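Local coordinates for protein sulfotransferase (Mus musculus, PDB 5X2B) that binds adenosine-3'-5'-diphosphate and probably transfers sulfonate groups to small acceptor molecules, at residues H89-L95 with H156-W160; R111-D115 with N256-D260; W136-L140 with Y250-Q255. One frame throughout, in Å; residues are numbered along the deposited sequence.

Contact 1. Residues H89-L95 with H156-W160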
loop_
_atom_site.group_PDB
_atom_site.type_symbol
_atom_site.label_atom_id
_atom_site.label_comp_id
_atom_site.label_asym_id
_atom_site.label_seq_id
_atom_site.Cartn_x
_atom_site.Cartn_y
_atom_site.Cartn_z
ATOM N N HIS A 89 -5.040 0.914 -3.136
ATOM C CA HIS A 89 -4.504 2.164 -2.628
ATOM C C HIS A 89 -5.577 3.233 -2.534
ATOM O O HIS A 89 -5.246 4.399 -2.402
ATOM C CB HIS A 89 -3.379 2.732 -3.502
ATOM C CG HIS A 89 -2.190 1.834 -3.644
ATOM N ND1 HIS A 89 -1.416 1.450 -2.580
ATOM C CD2 HIS A 89 -1.628 1.282 -4.738
ATOM C CE1 HIS A 89 -0.433 0.678 -3.004
ATOM N NE2 HIS A 89 -0.539 0.563 -4.311
ATOM N N LEU A 90 -6.844 2.862 -2.569
ATOM C CA LEU A 90 -7.871 3.882 -2.517
ATOM C C LEU A 90 -7.764 4.597 -1.215
ATOM O O LEU A 90 -7.257 4.052 -0.244
ATOM C CB LEU A 90 -9.273 3.313 -2.680
ATOM C CG LEU A 90 -9.583 2.820 -4.086
ATOM C CD1 LEU A 90 -10.843 2.039 -4.069
ATOM C CD2 LEU A 90 -9.714 3.975 -5.025
ATOM N N ASN A 91 -8.230 5.839 -1.212
ATOM C CA ASN A 91 -8.402 6.554 0.024
ATOM C C ASN A 91 -9.693 6.097 0.638
ATOM O O ASN A 91 -10.442 5.358 0.031
ATOM C CB ASN A 91 -8.408 8.048 -0.206
ATOM C CG ASN A 91 -9.584 8.503 -1.016
ATOM O OD1 ASN A 91 -10.543 7.776 -1.240
ATOM N ND2 ASN A 91 -9.515 9.743 -1.466
ATOM N N TYR A 92 -9.921 6.493 1.871
ATOM C CA TYR A 92 -11.120 6.140 2.560
ATOM C C TYR A 92 -12.382 6.430 1.738
ATOM O O TYR A 92 -13.175 5.526 1.413
ATOM C CB TYR A 92 -11.157 6.881 3.905
ATOM C CG TYR A 92 -12.179 6.233 4.790
ATOM C CD1 TYR A 92 -12.040 4.922 5.161
ATOM C CD2 TYR A 92 -13.316 6.901 5.178
ATOM C CE1 TYR A 92 -12.987 4.304 5.912
ATOM C CE2 TYR A 92 -14.267 6.287 5.944
ATOM C CZ TYR A 92 -14.095 4.994 6.301
ATOM O OH TYR A 92 -15.036 4.368 7.061
ATOM N N GLU A 93 -12.552 7.696 1.373
ATOM C CA GLU A 93 -13.776 8.172 0.731
ATOM C C GLU A 93 -14.189 7.315 -0.426
ATOM O O GLU A 93 -15.370 7.087 -0.670
ATOM C CB GLU A 93 -13.536 9.557 0.178
ATOM C CG GLU A 93 -14.471 9.900 -0.946
ATOM C CD GLU A 93 -15.834 10.206 -0.433
ATOM O OE1 GLU A 93 -16.013 11.364 0.005
ATOM O OE2 GLU A 93 -16.717 9.314 -0.437
ATOM N N MET A 94 -13.197 6.861 -1.171
ATOM C CA MET A 94 -13.478 6.139 -2.382
ATOM C C MET A 94 -13.555 4.689 -2.141
ATOM O O MET A 94 -14.046 3.955 -2.939
ATOM C CB MET A 94 -12.415 6.452 -3.397
ATOM C CG MET A 94 -12.616 7.854 -3.908
ATOM S SD MET A 94 -11.423 8.327 -5.165
ATOM C CE MET A 94 -9.941 7.894 -4.260
ATOM N N LEU A 95 -13.056 4.270 -1.016
ATOM C CA LEU A 95 -13.374 2.953 -0.581
ATOM C C LEU A 95 -14.914 2.795 -0.625
ATOM O O LEU A 95 -15.646 3.653 -0.122
ATOM C CB LEU A 95 -12.860 2.792 0.828
ATOM C CG LEU A 95 -12.874 1.340 1.283
ATOM C CD1 LEU A 95 -11.706 0.588 0.751
ATOM C CD2 LEU A 95 -12.822 1.272 2.735
ATOM N N HIS A 156 -4.112 10.591 2.530
ATOM C CA HIS A 156 -4.359 9.167 2.555
ATOM C C HIS A 156 -4.383 8.680 3.977
ATOM O O HIS A 156 -5.295 8.019 4.484
ATOM C CB HIS A 156 -3.247 8.442 1.824
ATOM C CG HIS A 156 -3.668 7.082 1.357
ATOM N ND1 HIS A 156 -3.362 5.946 2.053
ATOM C CD2 HIS A 156 -4.432 6.714 0.312
ATOM C CE1 HIS A 156 -3.898 4.897 1.424
ATOM N NE2 HIS A 156 -4.548 5.337 0.359
ATOM N N VAL A 157 -3.319 9.020 4.614
ATOM C CA VAL A 157 -3.042 8.476 5.888
ATOM C C VAL A 157 -4.123 8.909 6.851
ATOM O O VAL A 157 -4.615 8.130 7.695
ATOM C CB VAL A 157 -1.698 9.064 6.307
ATOM C CG1 VAL A 157 -1.303 8.616 7.674
ATOM C CG2 VAL A 157 -0.646 8.661 5.331
ATOM N N LEU A 158 -4.501 10.173 6.731
ATOM C CA LEU A 158 -5.365 10.792 7.732
ATOM C C LEU A 158 -6.739 10.218 7.701
ATOM O O LEU A 158 -7.288 9.756 8.694
ATOM C CB LEU A 158 -5.438 12.293 7.513
ATOM C CG LEU A 158 -4.192 13.038 8.038
ATOM C CD1 LEU A 158 -4.208 14.563 7.684
ATOM C CD2 LEU A 158 -3.986 12.874 9.541
ATOM N N SER A 159 -7.289 10.249 6.522
ATOM C CA SER A 159 -8.579 9.692 6.275
ATOM C C SER A 159 -8.580 8.373 6.973
ATOM O O SER A 159 -9.500 8.023 7.707
ATOM C CB SER A 159 -8.765 9.486 4.775
ATOM O OG SER A 159 -7.691 8.738 4.193
ATOM N N TRP A 160 -7.503 7.645 6.758
ATOM C CA TRP A 160 -7.501 6.303 7.246
ATOM C C TRP A 160 -7.333 6.335 8.705
ATOM O O TRP A 160 -7.851 5.515 9.435
ATOM C CB TRP A 160 -6.395 5.501 6.600
ATOM C CG TRP A 160 -6.868 5.088 5.315
ATOM C CD1 TRP A 160 -6.511 5.567 4.091
ATOM C CD2 TRP A 160 -7.881 4.156 5.094
ATOM N NE1 TRP A 160 -7.231 4.956 3.118
ATOM C CE2 TRP A 160 -8.088 4.064 3.718
ATOM C CE3 TRP A 160 -8.639 3.351 5.939
ATOM C CZ2 TRP A 160 -9.000 3.225 3.154
ATOM C CZ3 TRP A 160 -9.539 2.505 5.394
ATOM C CH2 TRP A 160 -9.721 2.442 4.006
#

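Contact 2. Residues R111-D115 with N256-D260. Unlike the reference sequence in segment 256-260: Gly-258 (reference Val). With A3P (adenosine-3'-5'-diphosphate), chain M.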
loop_
_atom_site.group_PDB
_atom_site.type_symbol
_atom_site.label_atom_id
_atom_site.label_comp_id
_atom_site.label_asym_id
_atom_site.label_seq_id
_atom_site.Cartn_x
_atom_site.Cartn_y
_atom_site.Cartn_z
ATOM N N ARG A 111 4.301 4.000 6.419
ATOM C CA ARG A 111 5.739 4.191 6.395
ATOM C C ARG A 111 6.060 5.711 6.355
ATOM O O ARG A 111 5.289 6.502 5.869
ATOM C CB ARG A 111 6.287 3.464 5.156
ATOM C CG ARG A 111 7.707 3.843 4.776
ATOM C CD ARG A 111 8.048 3.420 3.337
ATOM N NE ARG A 111 9.478 3.150 3.195
ATOM C CZ ARG A 111 10.081 2.753 2.072
ATOM N NH1 ARG A 111 9.383 2.586 0.931
ATOM N NH2 ARG A 111 11.390 2.496 2.106
ATOM N N ASN A 112 7.178 6.126 6.912
ATOM C CA ASN A 112 7.447 7.550 6.940
ATOM C C ASN A 112 7.488 8.055 5.532
ATOM O O ASN A 112 7.937 7.366 4.617
ATOM C CB ASN A 112 8.769 7.873 7.582
ATOM C CG ASN A 112 9.901 7.657 6.650
ATOM O OD1 ASN A 112 10.377 8.581 5.981
ATOM N ND2 ASN A 112 10.325 6.400 6.561
ATOM N N PRO A 113 6.980 9.264 5.351
ATOM C CA PRO A 113 6.644 9.861 4.060
ATOM C C PRO A 113 7.837 10.397 3.289
ATOM O O PRO A 113 7.694 10.690 2.105
ATOM C CB PRO A 113 5.720 11.011 4.456
ATOM C CG PRO A 113 6.112 11.356 5.777
ATOM C CD PRO A 113 6.485 10.085 6.466
ATOM N N LYS A 114 8.988 10.510 3.929
ATOM C CA LYS A 114 10.141 11.002 3.212
ATOM C C LYS A 114 10.647 9.829 2.438
ATOM O O LYS A 114 10.993 9.929 1.284
ATOM C CB LYS A 114 11.224 11.528 4.145
ATOM C CG LYS A 114 11.018 12.977 4.532
ATOM C CD LYS A 114 12.032 13.430 5.569
ATOM C CE LYS A 114 11.618 14.780 6.120
ATOM N NZ LYS A 114 12.291 15.141 7.384
ATOM N N ASP A 115 10.647 8.696 3.087
ATOM C CA ASP A 115 11.026 7.475 2.416
ATOM C C ASP A 115 10.060 7.060 1.361
ATOM O O ASP A 115 10.444 6.462 0.358
ATOM C CB ASP A 115 11.104 6.367 3.415
ATOM C CG ASP A 115 12.173 6.592 4.384
ATOM O OD1 ASP A 115 12.914 7.567 4.186
ATOM O OD2 ASP A 115 12.266 5.799 5.328
ATOM N N ASN A 256 13.995 19.730 3.387
ATOM C CA ASN A 256 13.602 19.154 4.620
ATOM C C ASN A 256 12.816 20.169 5.459
ATOM O O ASN A 256 11.666 19.929 5.802
ATOM C CB ASN A 256 14.793 18.649 5.342
ATOM C CG ASN A 256 14.422 17.611 6.342
ATOM O OD1 ASN A 256 13.489 16.834 6.116
ATOM N ND2 ASN A 256 15.115 17.597 7.477
ATOM N N ARG A 257 13.405 21.321 5.746
ATOM C CA ARG A 257 12.719 22.346 6.540
ATOM C C ARG A 257 11.296 22.454 6.057
ATOM O O ARG A 257 10.344 22.460 6.835
ATOM C CB ARG A 257 13.360 23.733 6.377
ATOM C CG ARG A 257 14.888 23.898 6.731
ATOM C CD ARG A 257 15.179 24.167 8.228
ATOM N NE ARG A 257 16.619 24.200 8.535
ATOM C CZ ARG A 257 17.145 23.975 9.745
ATOM N NH1 ARG A 257 16.360 23.707 10.787
ATOM N NH2 ARG A 257 18.463 24.006 9.923
ATOM N N GLY A 258 11.157 22.592 4.751
ATOM C CA GLY A 258 9.849 22.819 4.193
ATOM C C GLY A 258 9.007 21.609 4.560
ATOM O O GLY A 258 7.862 21.732 4.981
ATOM N N PHE A 259 9.608 20.435 4.425
ATOM C CA PHE A 259 8.898 19.164 4.573
ATOM C C PHE A 259 8.389 19.020 5.995
ATOM O O PHE A 259 7.254 18.694 6.249
ATOM C CB PHE A 259 9.848 17.983 4.235
ATOM C CG PHE A 259 9.157 16.668 4.194
ATOM C CD1 PHE A 259 8.958 15.946 5.345
ATOM C CD2 PHE A 259 8.648 16.179 3.011
ATOM C CE1 PHE A 259 8.285 14.739 5.314
ATOM C CE2 PHE A 259 7.962 14.972 2.967
ATOM C CZ PHE A 259 7.776 14.248 4.116
ATOM N N ASP A 260 9.280 19.284 6.913
ATOM C CA ASP A 260 8.998 19.151 8.300
ATOM C C ASP A 260 7.931 20.134 8.713
ATOM O O ASP A 260 7.148 19.855 9.593
ATOM C CB ASP A 260 10.291 19.347 9.060
ATOM C CG ASP A 260 11.182 18.137 8.955
ATOM O OD1 ASP A 260 10.724 17.179 8.312
ATOM O OD2 ASP A 260 12.291 18.091 9.497
HETATM P P1 A3P M . 12.382 1.039 -1.737
HETATM O O1P A3P M . 13.352 -0.085 -2.013
HETATM O O2P A3P M . 12.205 1.979 -2.958
HETATM O O3P A3P M . 12.952 1.931 -0.633
HETATM P P2 A3P M . 5.222 -1.275 -2.631
HETATM O O4P A3P M . 5.233 -1.032 -4.043
HETATM O O5P A3P M . 4.057 -0.536 -2.032
HETATM O O6P A3P M . 5.027 -2.764 -2.294
HETATM O "O5'" A3P M . 6.595 -0.637 -2.008
HETATM C "C5'" A3P M . 7.912 -0.750 -2.512
HETATM C "C4'" A3P M . 8.966 -0.659 -1.505
HETATM O "O4'" A3P M . 8.910 -1.829 -0.744
HETATM C "C3'" A3P M . 10.351 -0.601 -2.041
HETATM O "O3'" A3P M . 11.057 0.401 -1.328
HETATM C "C2'" A3P M . 10.885 -1.908 -1.796
HETATM O "O2'" A3P M . 12.299 -1.753 -1.702
HETATM C "C1'" A3P M . 10.211 -2.323 -0.545
HETATM N N9 A3P M . 10.133 -3.784 -0.190
HETATM C C8 A3P M . 9.543 -4.756 -0.923
HETATM N N7 A3P M . 9.658 -5.940 -0.299
HETATM C C5 A3P M . 10.303 -5.741 0.855
HETATM C C6 A3P M . 10.707 -6.571 1.899
HETATM N N6 A3P M . 10.455 -7.980 1.870
HETATM N N1 A3P M . 11.340 -6.054 2.949
HETATM C C2 A3P M . 11.596 -4.744 2.995
HETATM N N3 A3P M . 11.239 -3.931 2.005
HETATM C C4 A3P M . 10.599 -4.377 0.929
#

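Contact 3. Residues W136-L140 with Y250-Q255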
loop_
_atom_site.group_PDB
_atom_site.type_symbol
_atom_site.label_atom_id
_atom_site.label_comp_id
_atom_site.label_asym_id
_atom_site.label_seq_id
_atom_site.Cartn_x
_atom_site.Cartn_y
_atom_site.Cartn_z
ATOM N N TRP A 136 14.874 14.800 -8.805
ATOM C CA TRP A 136 14.208 14.553 -7.540
ATOM C C TRP A 136 13.269 15.724 -7.147
ATOM O O TRP A 136 12.132 15.528 -6.696
ATOM C CB TRP A 136 15.308 14.297 -6.490
ATOM C CG TRP A 136 14.928 14.647 -5.090
ATOM C CD1 TRP A 136 15.514 15.566 -4.279
ATOM C CD2 TRP A 136 13.867 14.089 -4.351
ATOM N NE1 TRP A 136 14.891 15.599 -3.076
ATOM C CE2 TRP A 136 13.848 14.695 -3.101
ATOM C CE3 TRP A 136 12.899 13.117 -4.632
ATOM C CZ2 TRP A 136 12.941 14.379 -2.124
ATOM C CZ3 TRP A 136 11.996 12.798 -3.677
ATOM C CH2 TRP A 136 12.017 13.424 -2.428
ATOM N N ALA A 137 13.742 16.937 -7.368
ATOM C CA ALA A 137 13.112 18.101 -6.789
ATOM C C ALA A 137 11.797 18.406 -7.481
ATOM O O ALA A 137 10.926 19.090 -6.937
ATOM C CB ALA A 137 14.045 19.249 -6.907
ATOM N N ALA A 138 11.667 17.891 -8.698
ATOM C CA ALA A 138 10.474 18.073 -9.499
ATOM C C ALA A 138 9.361 17.250 -8.907
ATOM O O ALA A 138 8.245 17.703 -8.686
ATOM C CB ALA A 138 10.749 17.613 -10.915
ATOM N N PHE A 139 9.695 16.007 -8.671
ATOM C CA PHE A 139 8.765 15.093 -8.086
ATOM C C PHE A 139 8.349 15.478 -6.668
ATOM O O PHE A 139 7.197 15.323 -6.295
ATOM C CB PHE A 139 9.436 13.761 -8.075
ATOM C CG PHE A 139 8.647 12.717 -7.428
ATOM C CD1 PHE A 139 8.860 12.385 -6.108
ATOM C CD2 PHE A 139 7.694 12.057 -8.132
ATOM C CE1 PHE A 139 8.123 11.389 -5.517
ATOM C CE2 PHE A 139 6.959 11.075 -7.558
ATOM C CZ PHE A 139 7.181 10.728 -6.253
ATOM N N LEU A 140 9.272 15.964 -5.861
ATOM C CA LEU A 140 8.900 16.311 -4.507
ATOM C C LEU A 140 7.825 17.380 -4.480
ATOM O O LEU A 140 6.935 17.350 -3.626
ATOM C CB LEU A 140 10.090 16.820 -3.737
ATOM C CG LEU A 140 9.770 17.198 -2.288
ATOM C CD1 LEU A 140 9.319 15.978 -1.504
ATOM C CD2 LEU A 140 10.970 17.831 -1.608
ATOM N N TYR A 250 18.831 12.371 -0.352
ATOM C CA TYR A 250 18.132 13.144 -1.368
ATOM C C TYR A 250 17.547 14.490 -0.943
ATOM O O TYR A 250 17.339 15.330 -1.792
ATOM C CB TYR A 250 16.968 12.355 -1.876
ATOM C CG TYR A 250 17.301 11.115 -2.620
ATOM C CD1 TYR A 250 17.351 11.104 -3.997
ATOM C CD2 TYR A 250 17.522 9.927 -1.937
ATOM C CE1 TYR A 250 17.645 9.935 -4.683
ATOM C CE2 TYR A 250 17.813 8.758 -2.603
ATOM C CZ TYR A 250 17.880 8.763 -3.975
ATOM O OH TYR A 250 18.184 7.579 -4.610
ATOM N N PHE A 251 17.238 14.695 0.331
ATOM C CA PHE A 251 16.599 15.942 0.780
ATOM C C PHE A 251 17.603 17.060 1.083
ATOM O O PHE A 251 18.547 16.881 1.867
ATOM C CB PHE A 251 15.761 15.695 2.036
ATOM C CG PHE A 251 14.351 15.241 1.758
ATOM C CD1 PHE A 251 14.094 13.940 1.457
ATOM C CD2 PHE A 251 13.276 16.128 1.830
ATOM C CE1 PHE A 251 12.808 13.518 1.220
ATOM C CE2 PHE A 251 12.008 15.716 1.596
ATOM C CZ PHE A 251 11.768 14.414 1.287
ATOM N N THR A 252 17.395 18.230 0.487
ATOM C CA THR A 252 18.274 19.338 0.744
ATOM C C THR A 252 17.751 20.030 1.963
ATOM O O THR A 252 16.558 20.003 2.216
ATOM C CB THR A 252 18.293 20.341 -0.362
ATOM O OG1 THR A 252 17.041 21.040 -0.376
ATOM C CG2 THR A 252 18.605 19.667 -1.716
ATOM N N PRO A 253 18.641 20.687 2.705
ATOM C CA PRO A 253 18.275 21.230 4.002
ATOM C C PRO A 253 17.028 22.001 3.818
ATOM O O PRO A 253 16.237 22.041 4.733
ATOM C CB PRO A 253 19.431 22.163 4.317
ATOM C CG PRO A 253 20.586 21.521 3.627
ATOM C CD PRO A 253 20.007 21.064 2.331
ATOM N N LYS A 254 16.846 22.601 2.648
ATOM C CA LYS A 254 15.657 23.401 2.405
ATOM C C LYS A 254 14.427 22.529 2.325
ATOM O O LYS A 254 13.461 22.687 3.089
ATOM C CB LYS A 254 15.807 24.127 1.106
ATOM C CG LYS A 254 15.378 25.505 1.205
ATOM C CD LYS A 254 15.307 26.137 -0.149
ATOM C CE LYS A 254 15.557 27.662 -0.099
ATOM N NZ LYS A 254 16.968 28.077 0.237
ATOM N N GLN A 255 14.486 21.587 1.399
ATOM C CA GLN A 255 13.397 20.646 1.213
ATOM C C GLN A 255 13.029 19.969 2.542
ATOM O O GLN A 255 11.883 19.679 2.838
ATOM C CB GLN A 255 13.830 19.612 0.220
ATOM C CG GLN A 255 13.998 20.208 -1.116
ATOM C CD GLN A 255 14.678 19.263 -2.032
ATOM O OE1 GLN A 255 15.076 18.182 -1.628
ATOM N NE2 GLN A 255 14.843 19.656 -3.253
#

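Contact 1. Residues H89-L95 with H156-W160
The indole of Trp-160 lies against the side chain of Tyr-92, whose ring turns its edge to one indole face: Tyr-92 CD1 stands 3.5 Å from Trp-160 CZ3, with ring centroids 5.0 Å apart and planes at 86°, a T-shaped pair. At the indole rim, Leu-95 CD2 meets Trp-160 CH2 at 3.5 Å. One helical turn away, His-156 (chi1 t) carries its imidazole to the start of the loop, where NE2 donates to His-89 O at 3.0 Å and, more weakly, to Leu-90 O at 3.1 Å. Trp-160 NE1 adds a weak bond of 3.5 Å to that same Leu-90 O, so both ring donors, from positions i and i+4 of helix 153-161, meet at one loop carbonyl. The loop follows strand 83-88 of the parallel sheet of a P-loop-like sulfotransferase fold, leaving the strand's C-terminal end beside the bound adenosine-3'-5'-diphosphate (A3P); the His-89 side chain, bonded to Ser-39 O, has its nearest atom about 5 Å from A3P. From Tyr-92 to Leu-95 the chain makes a type I turn, overlapped by an Asx motif in which Asn-91 OD1 accepts from Met-94 N at 2.8 Å. Tyr-108 bonds His-156 ND1 and stacks on Trp-160. Beside the aromatic pair, Ser-159 CB fits against Tyr-92 CB at 3.6 Å.

Contact 2. Residues R111-D115 with N256-D260
Helix 113-126 follows strand 105-110 in the parallel sheet of the sulfotransferase fold, and its first turn packs here against helix 253-266. Asn-112 is its N-cap: with chi1 p, OD1 turns onto the first helical turn to accept from Asp-115 N at 2.9 Å and weakly from Lys-114 N at 3.1 Å. The preceding residue, Arg-111, is extended, chi1 to chi3 all t, which brings NH2 to O3P of A3P at 3.2 Å, close to linear at the hydrogen. The O3P oxygen belongs to the phosphate on the 3' side of the ribose, so one short segment serves both the nucleotide and the helix packing. Lys-114 leaves the helix with chi1 m and then stays t through chi4, reaching across to the second helix. Its aliphatic part lies over the Phe-259 ring, with CG 3.6 Å from the centroid and 21° off the normal, a CH-pi contact, while Pro-113 CG touches the ring edge at Phe-259 CZ, 3.7 Å away. Phe-259, chi1 t, points from its helix into this corner. Trp-247 adds a cation-pi contact to Lys-114 and also touches Asn-256. Asn-256 (t) and Asp-260 (m), one turn apart, bring their side-chain oxygens to the same ammonium. Lys-114 NZ donates a hydrogen bond to Asn-256 OD1 at a very short 2.4 Å, the place of that oxygen being less sure; the salt bridge from Lys-114 NZ to Asp-260 OD1 measures 2.7 Å.

Contact 3. Residues W136-L140 with Y250-Q255
Trp-136 is the main bump of this contact: its indole projects from the first turn of helix 136-145 into a hollow made by Tyr-250, Phe-251 and Gln-255. Tyr-250 CB covers one indole face, 4.1 Å from the centroid of the five-membered ring, and the Tyr-250 ring turns its edge to that ring (centroids 5.8 Å apart, planes at 63°). The six-membered ring pushes its own edge at the face of Phe-251, with Trp-136 CZ2 3.5 Å from Phe-251 CE1, so the three aromatics form a cluster of successive T-shaped pairs. One turn along, Leu-140 packs into the corner formed by Phe-251 and Gln-255: its CD2 lies 4.0 Å from Phe-251 CE2 and 3.8 Å from Gln-255 CB. Ala-137 CB meets Gln-255 NE2 at 3.8 Å at the edge of the hollow. Thr-252 and Gln-255 form a capping box at the start of helix 253-266, Gln-255 N donating to Thr-252 OG1 at 3.2 Å and Thr-252 N to Gln-255 OE1 at 3.1 Å. Because Gln-255 OE1 also accepts from Trp-136 NE1 at 3.0 Å, the single polar link across a largely apolar interface ties the indole directly to the cap of the other helix.

How the contacts relate
Contacts 1 and 2 are buried, whereas contact 3 lies at the surface, its centre about 23 Å from the chain centre against about 11 Å for contact 1. Contacts 2 and 3 share helix 253-266 and touch: Phe-251 CZ packs on Lys-114 CG at 3.6 Å and Phe-251 CE2 on Phe-259 CD2 at 3.7 Å, so the aromatic cluster of one runs into the lysine and phenylalanine packing of the other. Contact 1 stands apart, its centre about 20 Å from that of contact 2. Contacts 1 and 3 both hold edge-to-face rings, contact 1 adding ring nitrogens bonded to backbone carbonyls and contact 3 one side-chain hydrogen bond; contact 2 joins a salt bridge to a CH-pi contact.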